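PDB 4OIF: beta-galactosidase from Geobacillus stearothermophilus, which probably hydrolyses terminal non-reducing beta-D-galactose residues from beta-D-galactosides, as a zinc-containing, trimeric member of glycoside hydrolase family 42. Local coordinates for residues D298-S312 / Y446-I459. Numbering follows the deposited sequence.
Sequences DLAMKVGFINDLYRS and YRPFWERDIPVDVI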
ATOM      1  N   ASP A 298       0.431 -22.988 -18.671  1.00 10.68           N
ATOM      2  CA  ASP A 298       1.492 -22.358 -17.860  1.00 12.34           C
ATOM      3  C   ASP A 298       1.332 -22.661 -16.363  1.00  9.91           C
ATOM      4  O   ASP A 298       2.306 -23.000 -15.646  1.00 13.97           O
ATOM      5  CB  ASP A 298       1.507 -20.840 -18.075  1.00 22.55           C
ATOM      6  CG  ASP A 298       1.952 -20.441 -19.474  1.00 23.41           C
ATOM      7  OD1 ASP A 298       2.914 -21.042 -20.009  1.00 36.06           O
ATOM      8  OD2 ASP A 298       1.324 -19.519 -20.037  1.00 37.75           O
ATOM      9  N   LEU A 299       0.093 -22.543 -15.895  1.00 11.28           N
ATOM     10  CA  LEU A 299      -0.231 -22.883 -14.515  1.00 10.11           C
ATOM     11  C   LEU A 299       0.075 -24.357 -14.248  1.00  7.72           C
ATOM     12  O   LEU A 299       0.703 -24.697 -13.233  1.00  8.79           O
ATOM     13  CB  LEU A 299      -1.693 -22.580 -14.216  1.00  6.88           C
ATOM     14  CG  LEU A 299      -2.125 -22.741 -12.761  1.00 11.24           C
ATOM     15  CD1 LEU A 299      -1.177 -21.970 -11.859  1.00  9.42           C
ATOM     16  CD2 LEU A 299      -3.557 -22.245 -12.573  1.00  5.90           C
ATOM     17  N   ALA A 300      -0.362 -25.217 -15.169  1.00  7.85           N
ATOM     18  CA  ALA A 300      -0.171 -26.660 -15.027  1.00  6.68           C
ATOM     19  C   ALA A 300       1.312 -26.979 -14.919  1.00  9.06           C
ATOM     20  O   ALA A 300       1.723 -27.796 -14.095  1.00  7.35           O
ATOM     21  CB  ALA A 300      -0.793 -27.409 -16.191  1.00  7.41           C
ATOM     22  N   MET A 301       2.108 -26.310 -15.747  1.00 10.66           N
ATOM     23  CA  MET A 301       3.560 -26.425 -15.692  1.00  9.91           C
ATOM     24  C   MET A 301       4.101 -26.044 -14.317  1.00 11.09           C
ATOM     25  O   MET A 301       4.942 -26.766 -13.757  1.00 10.73           O
ATOM     26  CB  MET A 301       4.207 -25.546 -16.758  1.00 10.21           C
ATOM     27  CG  MET A 301       5.713 -25.717 -16.851  1.00  9.59           C
ATOM     28  SD  MET A 301       6.397 -24.711 -18.167  1.00 14.24           S
ATOM     29  CE  MET A 301       5.886 -23.097 -17.594  1.00 14.20           C
ATOM     30  N   LYS A 302       3.632 -24.914 -13.778  1.00  8.92           N
ATOM     31  CA  LYS A 302       4.049 -24.511 -12.421  1.00 12.67           C
ATOM     32  C   LYS A 302       3.736 -25.584 -11.367  1.00  7.67           C
ATOM     33  O   LYS A 302       4.565 -25.902 -10.473  1.00  7.68           O
ATOM     34  CB  LYS A 302       3.381 -23.195 -12.017  1.00  9.97           C
ATOM     35  CG  LYS A 302       3.938 -21.960 -12.691  1.00  4.10           C
ATOM     36  CD  LYS A 302       3.217 -20.732 -12.187  1.00  7.63           C
ATOM     37  CE  LYS A 302       3.289 -19.596 -13.168  1.00 11.02           C
ATOM     38  NZ  LYS A 302       2.442 -18.442 -12.740  1.00 23.39           N
ATOM     39  N   VAL A 303       2.538 -26.154 -11.491  1.00 10.36           N
ATOM     40  CA  VAL A 303       2.105 -27.200 -10.575  1.00  9.59           C
ATOM     41  C   VAL A 303       3.028 -28.410 -10.682  1.00 10.17           C
ATOM     42  O   VAL A 303       3.469 -28.975  -9.676  1.00  8.47           O
ATOM     43  CB  VAL A 303       0.649 -27.622 -10.851  1.00 11.45           C
ATOM     44  CG1 VAL A 303       0.223 -28.729  -9.895  1.00  5.86           C
ATOM     45  CG2 VAL A 303      -0.279 -26.425 -10.726  1.00  7.33           C
ATOM     46  N   GLY A 304       3.338 -28.788 -11.917  1.00 11.96           N
ATOM     47  CA  GLY A 304       4.214 -29.915 -12.168  1.00  8.79           C
ATOM     48  C   GLY A 304       5.595 -29.678 -11.587  1.00 16.57           C
ATOM     49  O   GLY A 304       6.212 -30.600 -11.064  1.00 10.15           O
ATOM     50  N   PHE A 305       6.073 -28.438 -11.674  1.00 14.06           N
ATOM     51  CA  PHE A 305       7.346 -28.079 -11.076  1.00  7.62           C
ATOM     52  C   PHE A 305       7.312 -28.346  -9.578  1.00 11.08           C
ATOM     53  O   PHE A 305       8.201 -29.042  -9.040  1.00 10.79           O
ATOM     54  CB  PHE A 305       7.684 -26.618 -11.348  1.00  8.15           C
ATOM     55  CG  PHE A 305       8.987 -26.164 -10.734  1.00  7.94           C
ATOM     56  CD1 PHE A 305      10.182 -26.322 -11.423  1.00  6.57           C
ATOM     57  CD2 PHE A 305       9.011 -25.548  -9.476  1.00  7.78           C
ATOM     58  CE1 PHE A 305      11.392 -25.882 -10.866  1.00 15.34           C
ATOM     59  CE2 PHE A 305      10.204 -25.111  -8.912  1.00  7.16           C
ATOM     60  CZ  PHE A 305      11.404 -25.279  -9.609  1.00 10.36           C
ATOM     61  N   ILE A 306       6.296 -27.818  -8.895  1.00  9.06           N
ATOM     62  CA  ILE A 306       6.247 -28.078  -7.445  1.00 20.40           C
ATOM     63  C   ILE A 306       6.120 -29.576  -7.120  1.00 13.57           C
ATOM     64  O   ILE A 306       6.755 -30.078  -6.182  1.00  9.10           O
ATOM     65  CB  ILE A 306       5.102 -27.331  -6.751  1.00 19.23           C
ATOM     66  CG1 ILE A 306       5.364 -25.840  -6.812  1.00 17.31           C
ATOM     67  CG2 ILE A 306       5.037 -27.723  -5.271  1.00 11.45           C
ATOM     68  CD1 ILE A 306       6.514 -25.406  -5.920  1.00 24.93           C
ATOM     69  N   ASN A 307       5.321 -30.294  -7.899  1.00 13.75           N
ATOM     70  CA  ASN A 307       5.226 -31.734  -7.708  1.00  6.97           C
ATOM     71  C   ASN A 307       6.584 -32.389  -7.831  1.00  9.71           C
ATOM     72  O   ASN A 307       6.937 -33.237  -7.037  1.00 10.17           O
ATOM     73  CB  ASN A 307       4.268 -32.353  -8.707  1.00 10.02           C
ATOM     74  CG  ASN A 307       2.820 -32.121  -8.350  1.00 16.95           C
ATOM     75  OD1 ASN A 307       2.483 -31.755  -7.217  1.00 13.97           O
ATOM     76  ND2 ASN A 307       1.945 -32.352  -9.319  1.00 12.70           N
ATOM     77  N   ASP A 308       7.358 -31.985  -8.827  1.00  7.77           N
ATOM     78  CA  ASP A 308       8.644 -32.608  -9.036  1.00  8.76           C
ATOM     79  C   ASP A 308       9.542 -32.311  -7.843  1.00 17.76           C
ATOM     80  O   ASP A 308      10.290 -33.183  -7.357  1.00 14.28           O
ATOM     81  CB  ASP A 308       9.249 -32.126 -10.347  1.00  7.71           C
ATOM     82  CG  ASP A 308       8.499 -32.665 -11.555  1.00 15.19           C
ATOM     83  OD1 ASP A 308       7.711 -33.625 -11.394  1.00 10.46           O
ATOM     84  OD2 ASP A 308       8.687 -32.134 -12.665  1.00 10.96           O
ATOM     85  N   LEU A 309       9.440 -31.089  -7.344  1.00 11.83           N
ATOM     86  CA  LEU A 309      10.229 -30.722  -6.189  1.00  9.16           C
ATOM     87  C   LEU A 309       9.898 -31.627  -4.994  1.00 12.98           C
ATOM     88  O   LEU A 309      10.791 -32.247  -4.402  1.00 15.78           O
ATOM     89  CB  LEU A 309      10.005 -29.243  -5.842  1.00 10.14           C
ATOM     90  CG  LEU A 309      10.652 -28.748  -4.542  1.00 16.40           C
ATOM     91  CD1 LEU A 309      12.171 -28.909  -4.556  1.00  8.23           C
ATOM     92  CD2 LEU A 309      10.264 -27.313  -4.279  1.00 11.23           C
ATOM     93  N   TYR A 310       8.616 -31.730  -4.660  1.00 14.96           N
ATOM     94  CA  TYR A 310       8.210 -32.425  -3.439  1.00 14.99           C
ATOM     95  C   TYR A 310       8.300 -33.950  -3.543  1.00 11.56           C
ATOM     96  O   TYR A 310       8.517 -34.639  -2.545  1.00  6.19           O
ATOM     97  CB  TYR A 310       6.796 -31.997  -3.042  1.00 10.70           C
ATOM     98  CG  TYR A 310       6.760 -30.591  -2.480  1.00 17.64           C
ATOM     99  CD1 TYR A 310       7.929 -29.980  -2.031  1.00 16.41           C
ATOM    100  CD2 TYR A 310       5.568 -29.878  -2.390  1.00 12.33           C
ATOM    101  CE1 TYR A 310       7.921 -28.703  -1.516  1.00 14.06           C
ATOM    102  CE2 TYR A 310       5.548 -28.592  -1.871  1.00 15.61           C
ATOM    103  CZ  TYR A 310       6.734 -28.008  -1.442  1.00 16.82           C
ATOM    104  OH  TYR A 310       6.750 -26.729  -0.931  1.00 13.12           O
ATOM    105  N   ARG A 311       8.148 -34.479  -4.747  1.00  8.53           N
ATOM    106  CA  ARG A 311       8.420 -35.888  -4.964  1.00 11.87           C
ATOM    107  C   ARG A 311       9.896 -36.118  -4.704  1.00 10.36           C
ATOM    108  O   ARG A 311      10.268 -36.999  -3.932  1.00 13.22           O
ATOM    109  CB  ARG A 311       8.048 -36.331  -6.382  1.00  9.34           C
ATOM    110  CG  ARG A 311       8.162 -37.847  -6.619  1.00  6.30           C
ATOM    111  CD  ARG A 311       8.255 -38.157  -8.094  1.00  7.13           C
ATOM    112  NE  ARG A 311       9.376 -37.440  -8.689  1.00 12.95           N
ATOM    113  CZ  ARG A 311       9.265 -36.403  -9.509  1.00  9.88           C
ATOM    114  NH1 ARG A 311       8.062 -35.950  -9.858  1.00  8.18           N
ATOM    115  NH2 ARG A 311      10.362 -35.819  -9.975  1.00  7.32           N
ATOM    116  N   SER A 312      10.735 -35.289  -5.315  1.00 10.69           N
ATOM    117  CA  SER A 312      12.171 -35.516  -5.239  1.00 12.19           C
ATOM    118  C   SER A 312      12.782 -35.399  -3.834  1.00 17.16           C
ATOM    119  O   SER A 312      13.852 -35.949  -3.601  1.00 21.95           O
ATOM    120  CB  SER A 312      12.894 -34.567  -6.193  1.00 10.78           C
ATOM    121  OG  SER A 312      12.535 -34.840  -7.537  1.00 12.40           O
ATOM    122  N   TYR A 446      12.784 -25.130 -16.396  1.00  7.57           N
ATOM    123  CA  TYR A 446      11.974 -26.333 -16.455  1.00  9.37           C
ATOM    124  C   TYR A 446      11.156 -26.399 -17.744  1.00 11.54           C
ATOM    125  O   TYR A 446      10.954 -27.479 -18.308  1.00  8.23           O
ATOM    126  CB  TYR A 446      11.068 -26.343 -15.230  1.00 10.58           C
ATOM    127  CG  TYR A 446      10.113 -27.497 -15.029  1.00  9.08           C
ATOM    128  CD1 TYR A 446      10.556 -28.706 -14.517  1.00  7.35           C
ATOM    129  CD2 TYR A 446       8.745 -27.333 -15.238  1.00  8.31           C
ATOM    130  CE1 TYR A 446       9.675 -29.747 -14.270  1.00  4.84           C
ATOM    131  CE2 TYR A 446       7.848 -28.365 -14.987  1.00  8.45           C
ATOM    132  CZ  TYR A 446       8.320 -29.576 -14.500  1.00 13.16           C
ATOM    133  OH  TYR A 446       7.438 -30.619 -14.248  1.00  8.12           O
ATOM    134  N   ARG A 447      10.693 -25.233 -18.203  1.00 12.76           N
ATOM    135  CA  ARG A 447       9.723 -25.152 -19.295  1.00 10.83           C
ATOM    136  C   ARG A 447      10.016 -26.046 -20.525  1.00 13.28           C
ATOM    137  O   ARG A 447       9.143 -26.793 -20.947  1.00 10.16           O
ATOM    138  CB  ARG A 447       9.554 -23.695 -19.754  1.00  9.13           C
ATOM    139  CG  ARG A 447       8.613 -23.558 -20.953  1.00  7.86           C
ATOM    140  CD  ARG A 447       8.673 -22.185 -21.579  1.00  9.43           C
ATOM    141  NE  ARG A 447       8.281 -21.160 -20.622  1.00 18.04           N
ATOM    142  CZ  ARG A 447       7.016 -20.893 -20.307  1.00 27.06           C
ATOM    143  NH1 ARG A 447       6.031 -21.575 -20.882  1.00 24.52           N
ATOM    144  NH2 ARG A 447       6.733 -19.946 -19.422  1.00 37.74           N
ATOM    145  N   PRO A 448      11.232 -25.980 -21.100  1.00 14.83           N
ATOM    146  CA  PRO A 448      11.450 -26.821 -22.287  1.00 14.85           C
ATOM    147  C   PRO A 448      11.338 -28.315 -22.006  1.00 10.14           C
ATOM    148  O   PRO A 448      10.918 -29.064 -22.881  1.00 21.34           O
ATOM    149  CB  PRO A 448      12.884 -26.463 -22.718  1.00 10.81           C
ATOM    150  CG  PRO A 448      13.138 -25.129 -22.131  1.00 13.20           C
ATOM    151  CD  PRO A 448      12.408 -25.139 -20.812  1.00  8.84           C
ATOM    152  N   PHE A 449      11.688 -28.745 -20.801  1.00 12.96           N
ATOM    153  CA  PHE A 449      11.628 -30.169 -20.459  1.00 12.89           C
ATOM    154  C   PHE A 449      10.178 -30.608 -20.264  1.00 12.30           C
ATOM    155  O   PHE A 449       9.787 -31.694 -20.688  1.00 13.67           O
ATOM    156  CB  PHE A 449      12.490 -30.444 -19.222  1.00  7.71           C
ATOM    157  CG  PHE A 449      13.952 -30.181 -19.469  1.00 12.45           C
ATOM    158  CD1 PHE A 449      14.783 -31.194 -19.929  1.00 12.99           C
ATOM    159  CD2 PHE A 449      14.476 -28.901 -19.331  1.00 12.32           C
ATOM    160  CE1 PHE A 449      16.117 -30.949 -20.208  1.00 11.42           C
ATOM    161  CE2 PHE A 449      15.811 -28.643 -19.603  1.00 11.30           C
ATOM    162  CZ  PHE A 449      16.633 -29.669 -20.042  1.00 15.61           C
ATOM    163  N   TRP A 450       9.376 -29.734 -19.669  1.00 11.58           N
ATOM    164  CA  TRP A 450       7.949 -29.974 -19.538  1.00 12.80           C
ATOM    165  C   TRP A 450       7.319 -30.062 -20.923  1.00 11.26           C
ATOM    166  O   TRP A 450       6.519 -30.951 -21.186  1.00  8.52           O
ATOM    167  CB  TRP A 450       7.283 -28.865 -18.708  1.00  8.42           C
ATOM    168  CG  TRP A 450       5.867 -29.174 -18.278  1.00  7.08           C
ATOM    169  CD1 TRP A 450       5.476 -29.999 -17.255  1.00  8.28           C
ATOM    170  CD2 TRP A 450       4.664 -28.656 -18.854  1.00  5.59           C
ATOM    171  NE1 TRP A 450       4.102 -30.030 -17.164  1.00  4.62           N
ATOM    172  CE2 TRP A 450       3.581 -29.210 -18.132  1.00  8.75           C
ATOM    173  CE3 TRP A 450       4.394 -27.781 -19.914  1.00  3.64           C
ATOM    174  CZ2 TRP A 450       2.250 -28.918 -18.442  1.00  8.36           C
ATOM    175  CZ3 TRP A 450       3.080 -27.490 -20.215  1.00  7.05           C
ATOM    176  CH2 TRP A 450       2.019 -28.060 -19.484  1.00  7.43           C
ATOM    177  N   GLU A 451       7.699 -29.142 -21.808  1.00 12.28           N
ATOM    178  CA  GLU A 451       7.139 -29.090 -23.156  1.00 15.19           C
ATOM    179  C   GLU A 451       7.533 -30.324 -23.981  1.00 15.81           C
ATOM    180  O   GLU A 451       6.884 -30.641 -24.973  1.00 16.22           O
ATOM    181  CB  GLU A 451       7.568 -27.791 -23.868  1.00  7.53           C
ATOM    182  CG  GLU A 451       6.845 -26.538 -23.367  1.00  4.98           C
ATOM    183  CD  GLU A 451       7.273 -25.248 -24.056  1.00 11.38           C
ATOM    184  OE1 GLU A 451       8.140 -25.309 -24.942  1.00 18.06           O
ATOM    185  OE2 GLU A 451       6.752 -24.162 -23.703  1.00 19.63           O
ATOM    186  N   ARG A 452       8.576 -31.024 -23.547  1.00  9.59           N
ATOM    187  CA  ARG A 452       9.052 -32.222 -24.219  1.00 13.09           C
ATOM    188  C   ARG A 452       8.741 -33.504 -23.440  1.00 14.84           C
ATOM    189  O   ARG A 452       9.121 -34.599 -23.859  1.00 16.71           O
ATOM    190  CB  ARG A 452      10.558 -32.129 -24.444  1.00 15.65           C
ATOM    191  CG  ARG A 452      10.969 -31.118 -25.481  1.00 21.10           C
ATOM    192  CD  ARG A 452      10.810 -31.680 -26.868  1.00 30.48           C
ATOM    193  NE  ARG A 452      11.434 -30.805 -27.847  1.00 40.63           N
ATOM    194  CZ  ARG A 452      10.781 -30.201 -28.833  1.00 50.88           C
ATOM    195  NH1 ARG A 452       9.476 -30.389 -28.976  1.00 47.39           N
ATOM    196  NH2 ARG A 452      11.439 -29.414 -29.677  1.00 56.53           N
ATOM    197  N   ASP A 453       8.085 -33.364 -22.296  1.00 12.57           N
ATOM    198  CA  ASP A 453       7.668 -34.521 -21.514  1.00 12.61           C
ATOM    199  C   ASP A 453       8.890 -35.274 -21.015  1.00 14.11           C
ATOM    200  O   ASP A 453       8.877 -36.494 -20.859  1.00 14.63           O
ATOM    201  CB  ASP A 453       6.760 -35.428 -22.349  1.00 11.40           C
ATOM    202  CG  ASP A 453       5.616 -34.663 -22.981  1.00 16.86           C
ATOM    203  OD1 ASP A 453       5.021 -33.816 -22.284  1.00 13.61           O
ATOM    204  OD2 ASP A 453       5.331 -34.877 -24.175  1.00 13.58           O
ATOM    205  N   ILE A 454       9.956 -34.532 -20.770  1.00 11.33           N
ATOM    206  CA  ILE A 454      11.165 -35.118 -20.229  1.00 14.86           C
ATOM    207  C   ILE A 454      11.125 -35.083 -18.704  1.00 14.71           C
ATOM    208  O   ILE A 454      10.944 -34.022 -18.107  1.00 15.83           O
ATOM    209  CB  ILE A 454      12.399 -34.395 -20.756  1.00 14.48           C
ATOM    210  CG1 ILE A 454      12.488 -34.627 -22.265  1.00 13.01           C
ATOM    211  CG2 ILE A 454      13.637 -34.885 -20.042  1.00 12.32           C
ATOM    212  CD1 ILE A 454      13.790 -34.240 -22.864  1.00 28.52           C
ATOM    213  N   PRO A 455      11.263 -36.255 -18.071  1.00 14.81           N
ATOM    214  CA  PRO A 455      11.125 -36.315 -16.615  1.00 13.33           C
ATOM    215  C   PRO A 455      12.173 -35.433 -15.956  1.00 12.97           C
ATOM    216  O   PRO A 455      13.308 -35.385 -16.427  1.00  9.63           O
ATOM    217  CB  PRO A 455      11.347 -37.801 -16.291  1.00  6.88           C
ATOM    218  CG  PRO A 455      11.104 -38.514 -17.575  1.00 13.86           C
ATOM    219  CD  PRO A 455      11.560 -37.575 -18.651  1.00 12.95           C
ATOM    220  N   VAL A 456      11.779 -34.715 -14.909  1.00 10.44           N
ATOM    221  CA  VAL A 456      12.700 -33.849 -14.191  1.00 12.98           C
ATOM    222  C   VAL A 456      12.535 -34.032 -12.686  1.00 12.57           C
ATOM    223  O   VAL A 456      11.414 -34.090 -12.180  1.00 10.37           O
ATOM    224  CB  VAL A 456      12.491 -32.356 -14.558  1.00 14.00           C
ATOM    225  CG1 VAL A 456      13.360 -31.460 -13.685  1.00  9.02           C
ATOM    226  CG2 VAL A 456      12.809 -32.127 -16.017  1.00  8.97           C
ATOM    227  N   ASP A 457      13.657 -34.171 -11.990  1.00  8.88           N
ATOM    228  CA  ASP A 457      13.686 -34.042 -10.546  1.00  9.05           C
ATOM    229  C   ASP A 457      14.066 -32.605 -10.211  1.00 12.55           C
ATOM    230  O   ASP A 457      15.023 -32.068 -10.776  1.00 11.31           O
ATOM    231  CB  ASP A 457      14.701 -35.004  -9.921  1.00 11.29           C
ATOM    232  CG  ASP A 457      14.172 -36.421  -9.772  1.00 11.60           C
ATOM    233  OD1 ASP A 457      13.056 -36.723 -10.246  1.00 13.83           O
ATOM    234  OD2 ASP A 457      14.892 -37.242  -9.182  1.00 16.10           O
ATOM    235  N   VAL A 458      13.330 -31.972  -9.307  1.00 11.46           N
ATOM    236  CA  VAL A 458      13.789 -30.695  -8.762  1.00 10.82           C
ATOM    237  C   VAL A 458      14.379 -30.977  -7.395  1.00  8.29           C
ATOM    238  O   VAL A 458      13.658 -31.259  -6.450  1.00 12.60           O
ATOM    239  CB  VAL A 458      12.663 -29.655  -8.669  1.00 14.60           C
ATOM    240  CG1 VAL A 458      13.179 -28.358  -8.058  1.00  8.76           C
ATOM    241  CG2 VAL A 458      12.081 -29.390 -10.051  1.00  8.08           C
ATOM    242  N   ILE A 459      15.703 -30.916  -7.313  1.00 13.52           N
ATOM    243  CA  ILE A 459      16.447 -31.380  -6.146  1.00 12.27           C
ATOM    244  C   ILE A 459      17.025 -30.262  -5.294  1.00 11.20           C
ATOM    245  O   ILE A 459      16.955 -29.085  -5.645  1.00  9.90           O
ATOM    246  CB  ILE A 459      17.620 -32.284  -6.559  1.00 11.22           C
ATOM    247  CG1 ILE A 459      18.648 -31.463  -7.349  1.00  5.54           C
ATOM    248  CG2 ILE A 459      17.109 -33.518  -7.335  1.00  8.18           C
ATOM    249  CD1 ILE A 459      19.865 -32.232  -7.750  1.00  5.59           C
TER
HETATM  250  O   HOH W   1       8.866 -33.993 -14.757  1.00  7.31           O
HETATM  251  O   HOH W   2      12.124 -38.691  -8.488  1.00 10.74           O
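Asp308 OD2 is gripped twice: Tyr446 OH donates to it at 2.5 Å from above the carboxylate plane, and a water held also by Val456 N donates a second bond. An acid suits this buried spot because its other oxygen, OD1, meets Arg311 NH1 at 2.8 Å, with His352 as a further partner. Arg311 in turn spans the contact, its NH2 reaching both Asp457 OD1 (2.9 Å) and Val456 O. The bend at chi3 (56°), after an extended start at chi1 and chi2, swings the guanidinium edge to these acceptors, and a second water ties its NE to Asp457 OD1; Tyr468 is another partner of Asp457.

Here helix 296-312 of the TIM-barrel domain packs against the trimerisation domain, meeting helix 438-451 and strand 456-459, which forms one edge of the mixed sheet. The axis of 298-312 crosses that of 456-459 at -67°, and Val458, slim and branched, fits between Leu309 and Phe305, its CG2 3.7 Å from Phe305 CE1.

Tyr446 enters as a knob among Met301, Gly304, Phe305 and Asp308; glycine suits the floor, since a side chain there would crowd the hydroxyl. Phe305 turns its edge to the tyrosine face in a T-shaped pair, planes at 85°. A phenylalanine in place of Tyr446 would probably cost Asp308 OD2 the phenol donor, leaving the carboxylate freer to turn.

Further along, Met301 lays CB over the centre of the Trp450 six-membered ring, 3.8 Å from its centroid, while its flexible thioether bends to set CE over one face of the Arg447 guanidinium. Arg447 NH1 gives Asp298 OD1 a nearly straight hydrogen bond (3.3 Å), part of a salt bridge, whereas its NE pairs with Asp600.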